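Local coordinates for beta-microseminoprotein (Homo sapiens, PDB 3IX0) that is a homodimeric, disulfide-rich protein of seminal plasma that interacts with PI16 and probably binds immunoglobulin, at residues R16-S30 with D35-I47. Residues are numbered along the deposited sequence; the frame is centred on the assembly and turned at random.
Sequences RKCMDLKGNKHPINS and DNCETCTCYETEI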
loop_
_atom_site.group_PDB
_atom_site.type_symbol
_atom_site.label_atom_id
_atom_site.label_comp_id
_atom_site.label_asym_id
_atom_site.label_seq_id
_atom_site.Cartn_x
_atom_site.Cartn_y
_atom_site.Cartn_z
ATOM N N ARG B 16 9.782 3.936 -24.471
ATOM C CA ARG B 16 8.844 3.231 -23.593
ATOM C C ARG B 16 8.304 4.097 -22.456
ATOM O O ARG B 16 7.865 3.584 -21.420
ATOM C CB ARG B 16 9.476 1.962 -23.006
ATOM C CG ARG B 16 10.032 0.987 -24.035
ATOM C CD ARG B 16 11.360 1.450 -24.636
ATOM N NE ARG B 16 12.479 1.485 -23.693
ATOM C CZ ARG B 16 12.886 2.575 -23.049
ATOM N NH1 ARG B 16 12.258 3.729 -23.228
ATOM N NH2 ARG B 16 13.921 2.511 -22.220
ATOM N N LYS B 17 8.340 5.408 -22.647
ATOM C CA LYS B 17 7.721 6.310 -21.704
ATOM C C LYS B 17 6.360 5.755 -21.296
ATOM O O LYS B 17 5.630 5.239 -22.128
ATOM C CB LYS B 17 7.573 7.688 -22.328
ATOM C CG LYS B 17 8.901 8.373 -22.636
ATOM C CD LYS B 17 8.726 9.871 -22.847
ATOM C CE LYS B 17 10.054 10.530 -23.175
ATOM N NZ LYS B 17 10.367 10.429 -24.622
ATOM N N CYS B 18 6.026 5.848 -20.015
ATOM C CA CYS B 18 4.727 5.389 -19.536
ATOM C C CYS B 18 3.663 6.421 -19.859
ATOM O O CYS B 18 3.861 7.615 -19.620
ATOM C CB CYS B 18 4.747 5.155 -18.016
ATOM S SG CYS B 18 6.076 4.075 -17.420
ATOM N N MET B 19 2.532 5.967 -20.391
ATOM C CA MET B 19 1.380 6.844 -20.551
ATOM C C MET B 19 0.412 6.696 -19.387
ATOM O O MET B 19 0.090 5.581 -18.979
ATOM C CB MET B 19 0.644 6.573 -21.862
ATOM C CG MET B 19 -0.628 7.411 -21.994
ATOM S SD MET B 19 -1.198 7.722 -23.676
ATOM C CE MET B 19 -0.019 8.961 -24.217
ATOM N N ASP B 20 -0.058 7.819 -18.856
ATOM C CA ASP B 20 -1.020 7.776 -17.762
ATOM C C ASP B 20 -2.448 7.818 -18.305
ATOM O O ASP B 20 -2.668 7.764 -19.512
ATOM C CB ASP B 20 -0.758 8.873 -16.709
ATOM C CG ASP B 20 -1.075 10.280 -17.207
ATOM O OD1 ASP B 20 -1.849 10.418 -18.168
ATOM O OD2 ASP B 20 -0.552 11.258 -16.620
ATOM N N LEU B 21 -3.419 7.903 -17.410
ATOM C CA LEU B 21 -4.809 7.817 -17.825
ATOM C C LEU B 21 -5.271 9.103 -18.521
ATOM O O LEU B 21 -6.152 9.065 -19.379
ATOM C CB LEU B 21 -5.702 7.452 -16.629
ATOM C CG LEU B 21 -5.405 6.077 -16.006
ATOM C CD1 LEU B 21 -6.259 5.819 -14.762
ATOM C CD2 LEU B 21 -5.592 4.963 -17.030
ATOM N N LYS B 22 -4.654 10.229 -18.175
ATOM C CA LYS B 22 -5.022 11.522 -18.760
ATOM C C LYS B 22 -4.194 11.930 -19.986
ATOM O O LYS B 22 -4.165 13.105 -20.355
ATOM C CB LYS B 22 -4.967 12.622 -17.699
ATOM C CG LYS B 22 -5.948 12.395 -16.567
ATOM C CD LYS B 22 -6.034 13.569 -15.607
ATOM C CE LYS B 22 -6.935 13.212 -14.428
ATOM N NZ LYS B 22 -7.224 14.365 -13.528
ATOM N N GLY B 23 -3.521 10.969 -20.612
ATOM C CA GLY B 23 -2.749 11.251 -21.807
ATOM C C GLY B 23 -1.371 11.890 -21.670
ATOM O O GLY B 23 -0.800 12.302 -22.677
ATOM N N ASN B 24 -0.835 11.988 -20.456
ATOM C CA ASN B 24 0.542 12.444 -20.279
ATOM C C ASN B 24 1.554 11.296 -20.373
ATOM O O ASN B 24 1.367 10.229 -19.789
ATOM C CB ASN B 24 0.745 13.170 -18.936
ATOM C CG ASN B 24 -0.288 14.249 -18.676
ATOM O OD1 ASN B 24 -0.261 15.333 -19.279
ATOM N ND2 ASN B 24 -1.190 13.973 -17.733
ATOM N N LYS B 25 2.641 11.527 -21.088
ATOM C CA LYS B 25 3.737 10.577 -21.107
ATOM C C LYS B 25 4.783 10.978 -20.089
ATOM O O LYS B 25 5.102 12.166 -19.920
ATOM C CB LYS B 25 4.380 10.498 -22.497
ATOM C CG LYS B 25 3.465 9.925 -23.554
ATOM C CD LYS B 25 4.115 9.925 -24.913
ATOM C CE LYS B 25 3.953 11.270 -25.598
ATOM N NZ LYS B 25 4.350 11.198 -27.033
ATOM N N HIS B 26 5.330 9.968 -19.430
ATOM C CA HIS B 26 6.286 10.172 -18.368
ATOM C C HIS B 26 7.578 9.445 -18.653
ATOM O O HIS B 26 7.580 8.338 -19.175
ATOM C CB HIS B 26 5.712 9.682 -17.037
ATOM C CG HIS B 26 4.393 10.290 -16.696
ATOM N ND1 HIS B 26 4.265 11.302 -15.760
ATOM C CD2 HIS B 26 3.147 10.060 -17.164
ATOM C CE1 HIS B 26 3.007 11.654 -15.669
ATOM N NE2 HIS B 26 2.294 10.915 -16.508
ATOM N N PRO B 27 8.689 10.073 -18.294
ATOM C CA PRO B 27 10.017 9.493 -18.486
ATOM C C PRO B 27 10.201 8.234 -17.641
ATOM O O PRO B 27 9.665 8.128 -16.526
ATOM C CB PRO B 27 10.960 10.606 -17.994
ATOM C CG PRO B 27 10.124 11.855 -17.962
ATOM C CD PRO B 27 8.734 11.403 -17.664
ATOM N N ILE B 28 10.950 7.277 -18.180
ATOM C CA ILE B 28 11.308 6.085 -17.424
ATOM C C ILE B 28 11.976 6.573 -16.151
ATOM O O ILE B 28 12.751 7.520 -16.183
ATOM C CB ILE B 28 12.255 5.161 -18.230
ATOM C CG1 ILE B 28 11.582 4.701 -19.519
ATOM C CG2 ILE B 28 12.602 3.933 -17.440
ATOM C CD1 ILE B 28 10.433 3.750 -19.275
ATOM N N ASN B 29 11.636 5.941 -15.038
ATOM C CA ASN B 29 12.114 6.314 -13.702
ATOM C C ASN B 29 11.620 7.636 -13.122
ATOM O O ASN B 29 12.246 8.185 -12.216
ATOM C CB ASN B 29 13.641 6.225 -13.610
ATOM C CG ASN B 29 14.145 4.822 -13.854
ATOM O OD1 ASN B 29 13.496 3.844 -13.478
ATOM N ND2 ASN B 29 15.292 4.712 -14.514
ATOM N N SER B 30 10.495 8.145 -13.605
ATOM C CA SER B 30 9.958 9.378 -13.017
ATOM C C SER B 30 8.731 9.129 -12.142
ATOM O O SER B 30 7.994 8.154 -12.350
ATOM C CB SER B 30 9.626 10.406 -14.097
ATOM O OG SER B 30 8.408 10.070 -14.735
ATOM N N ASP B 35 -4.438 13.333 -10.085
ATOM C CA ASP B 35 -5.466 14.248 -9.617
ATOM C C ASP B 35 -6.451 13.556 -8.688
ATOM O O ASP B 35 -7.547 14.055 -8.439
ATOM C CB ASP B 35 -6.186 14.900 -10.801
ATOM C CG ASP B 35 -5.314 15.916 -11.508
ATOM O OD1 ASP B 35 -4.543 16.621 -10.819
ATOM O OD2 ASP B 35 -5.394 16.014 -12.751
ATOM N N ASN B 36 -6.064 12.393 -8.181
ATOM C CA ASN B 36 -6.921 11.678 -7.243
ATOM C C ASN B 36 -6.083 11.131 -6.104
ATOM O O ASN B 36 -6.222 9.968 -5.688
ATOM C CB ASN B 36 -7.738 10.589 -7.945
ATOM C CG ASN B 36 -6.905 9.381 -8.330
ATOM O OD1 ASN B 36 -5.799 9.502 -8.880
ATOM N ND2 ASN B 36 -7.435 8.198 -8.040
ATOM N N CYS B 37 -5.185 11.983 -5.618
ATOM C CA CYS B 37 -4.428 11.680 -4.404
ATOM C C CYS B 37 -3.640 10.375 -4.517
ATOM O O CYS B 37 -3.659 9.544 -3.603
ATOM C CB CYS B 37 -5.375 11.640 -3.200
ATOM S SG CYS B 37 -6.164 13.262 -2.906
ATOM N N GLU B 38 -2.952 10.196 -5.646
ATOM C CA GLU B 38 -2.039 9.076 -5.789
ATOM C C GLU B 38 -0.673 9.537 -6.208
ATOM O O GLU B 38 -0.501 10.576 -6.862
ATOM C CB GLU B 38 -2.552 8.051 -6.809
ATOM C CG GLU B 38 -3.905 7.441 -6.467
ATOM C CD GLU B 38 -4.434 6.544 -7.583
ATOM O OE1 GLU B 38 -3.975 6.688 -8.723
ATOM O OE2 GLU B 38 -5.305 5.688 -7.316
ATOM N N THR B 39 0.311 8.733 -5.845
ATOM C CA THR B 39 1.645 8.899 -6.377
ATOM C C THR B 39 1.969 7.671 -7.232
ATOM O O THR B 39 1.873 6.524 -6.771
ATOM C CB THR B 39 2.701 9.131 -5.261
ATOM O OG1 THR B 39 4.007 9.048 -5.832
ATOM C CG2 THR B 39 2.593 8.079 -4.148
ATOM N N CYS B 40 2.324 7.924 -8.483
ATOM C CA CYS B 40 2.644 6.876 -9.443
ATOM C C CYS B 40 4.096 6.957 -9.870
ATOM O O CYS B 40 4.666 8.042 -9.927
ATOM C CB CYS B 40 1.770 7.030 -10.693
ATOM S SG CYS B 40 0.033 6.810 -10.386
ATOM N N THR B 41 4.676 5.811 -10.217
ATOM C CA THR B 41 6.042 5.763 -10.701
ATOM C C THR B 41 6.144 4.940 -11.974
ATOM O O THR B 41 5.593 3.850 -12.064
ATOM C CB THR B 41 6.993 5.189 -9.625
ATOM O OG1 THR B 41 6.800 5.894 -8.392
ATOM C CG2 THR B 41 8.464 5.317 -10.064
ATOM N N CYS B 42 6.844 5.484 -12.964
ATOM C CA CYS B 42 7.004 4.832 -14.245
ATOM C C CYS B 42 8.332 4.074 -14.305
ATOM O O CYS B 42 9.386 4.659 -14.133
ATOM C CB CYS B 42 6.981 5.878 -15.354
ATOM S SG CYS B 42 7.630 5.272 -16.936
ATOM N N TYR B 43 8.284 2.772 -14.544
ATOM C CA TYR B 43 9.513 2.012 -14.751
ATOM C C TYR B 43 9.513 1.362 -16.111
ATOM O O TYR B 43 8.464 1.192 -16.766
ATOM C CB TYR B 43 9.691 0.882 -13.719
ATOM C CG TYR B 43 9.602 1.307 -12.279
ATOM C CD1 TYR B 43 8.396 1.247 -11.597
ATOM C CD2 TYR B 43 10.719 1.769 -11.599
ATOM C CE1 TYR B 43 8.302 1.642 -10.279
ATOM C CE2 TYR B 43 10.633 2.165 -10.276
ATOM C CZ TYR B 43 9.424 2.097 -9.620
ATOM O OH TYR B 43 9.326 2.495 -8.300
ATOM N N GLU B 44 10.713 0.963 -16.498
ATOM C CA GLU B 44 10.946 0.202 -17.706
ATOM C C GLU B 44 9.830 -0.822 -17.924
ATOM O O GLU B 44 9.146 -0.791 -18.939
ATOM C CB GLU B 44 12.307 -0.486 -17.591
ATOM C CG GLU B 44 12.950 -0.847 -18.900
ATOM C CD GLU B 44 13.238 0.363 -19.760
ATOM O OE1 GLU B 44 12.728 0.414 -20.905
ATOM O OE2 GLU B 44 13.972 1.258 -19.288
ATOM N N THR B 45 9.607 -1.703 -16.954
ATOM C CA THR B 45 8.693 -2.810 -17.181
ATOM C C THR B 45 7.369 -2.732 -16.435
ATOM O O THR B 45 6.521 -3.603 -16.599
ATOM C CB THR B 45 9.359 -4.143 -16.825
ATOM O OG1 THR B 45 9.752 -4.111 -15.450
ATOM C CG2 THR B 45 10.585 -4.359 -17.704
ATOM N N GLU B 46 7.176 -1.691 -15.635
ATOM C CA GLU B 46 5.969 -1.610 -14.834
ATOM C C GLU B 46 5.593 -0.187 -14.453
ATOM O O GLU B 46 6.423 0.715 -14.488
ATOM C CB GLU B 46 6.122 -2.452 -13.556
ATOM C CG GLU B 46 7.276 -2.042 -12.660
ATOM C CD GLU B 46 7.332 -2.857 -11.365
ATOM O OE1 GLU B 46 6.664 -3.910 -11.279
ATOM O OE2 GLU B 46 8.041 -2.441 -10.426
ATOM N N ILE B 47 4.334 -0.011 -14.075
ATOM C CA ILE B 47 3.861 1.221 -13.502
ATOM C C ILE B 47 3.225 0.868 -12.170
ATOM O O ILE B 47 2.440 -0.076 -12.079
ATOM C CB ILE B 47 2.799 1.888 -14.395
ATOM C CG1 ILE B 47 3.344 2.128 -15.809
ATOM C CG2 ILE B 47 2.353 3.220 -13.789
ATOM C CD1 ILE B 47 2.260 2.460 -16.810
HETATM O O HOH W 1 13.035 1.174 -14.514
#
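The disulfide between Cys18 and Cys42 (SG to SG 2.0 Å, chi3 77°) is the covalent centre of this contact. The two sulfurs reach it by different rotations: SG of Cys42 stands anti to its own backbone N (chi1 164°), SG of Cys18 anti to its carbonyl carbon. Ile47 packs against the bridge with CG1, 3.7 Å from Cys18 SG, while Ile28 brings CD1 to 4.0 Å from Cys42 SG. CG2 of Ile28 lies 3.5 Å from Glu44 OE2, and the side chain thus lies between Cys42 SG and Glu44. An alanine here would remove CD1 and CG2, and is likely to open a gap beside Cys42 SG and leave the Glu44 side chain freer to turn. Glu44 OE1 forms a salt bridge with Arg16 NH2 at 2.7 Å; the arginine is poorly ordered, so the close approach of OE1 over its guanidinium face is doubtful. At the far end the extended Lys22 makes a salt bridge from NZ to the anti lone pair of Asp35 OD2. Between them the backbones pair: Cys42 N donates almost straight to Ser30 O, while the bond from Asn29 N to Cys42 O is bent. The disulfide thus ties the small hairpin of strands 18-19 and 25-26 to strand 38-42 of the four-stranded antiparallel sheet, where Trp32 of strand 31-33 stacks on His26 and touches Cys42, and Ile5 of strand 2-6 meets Ile47.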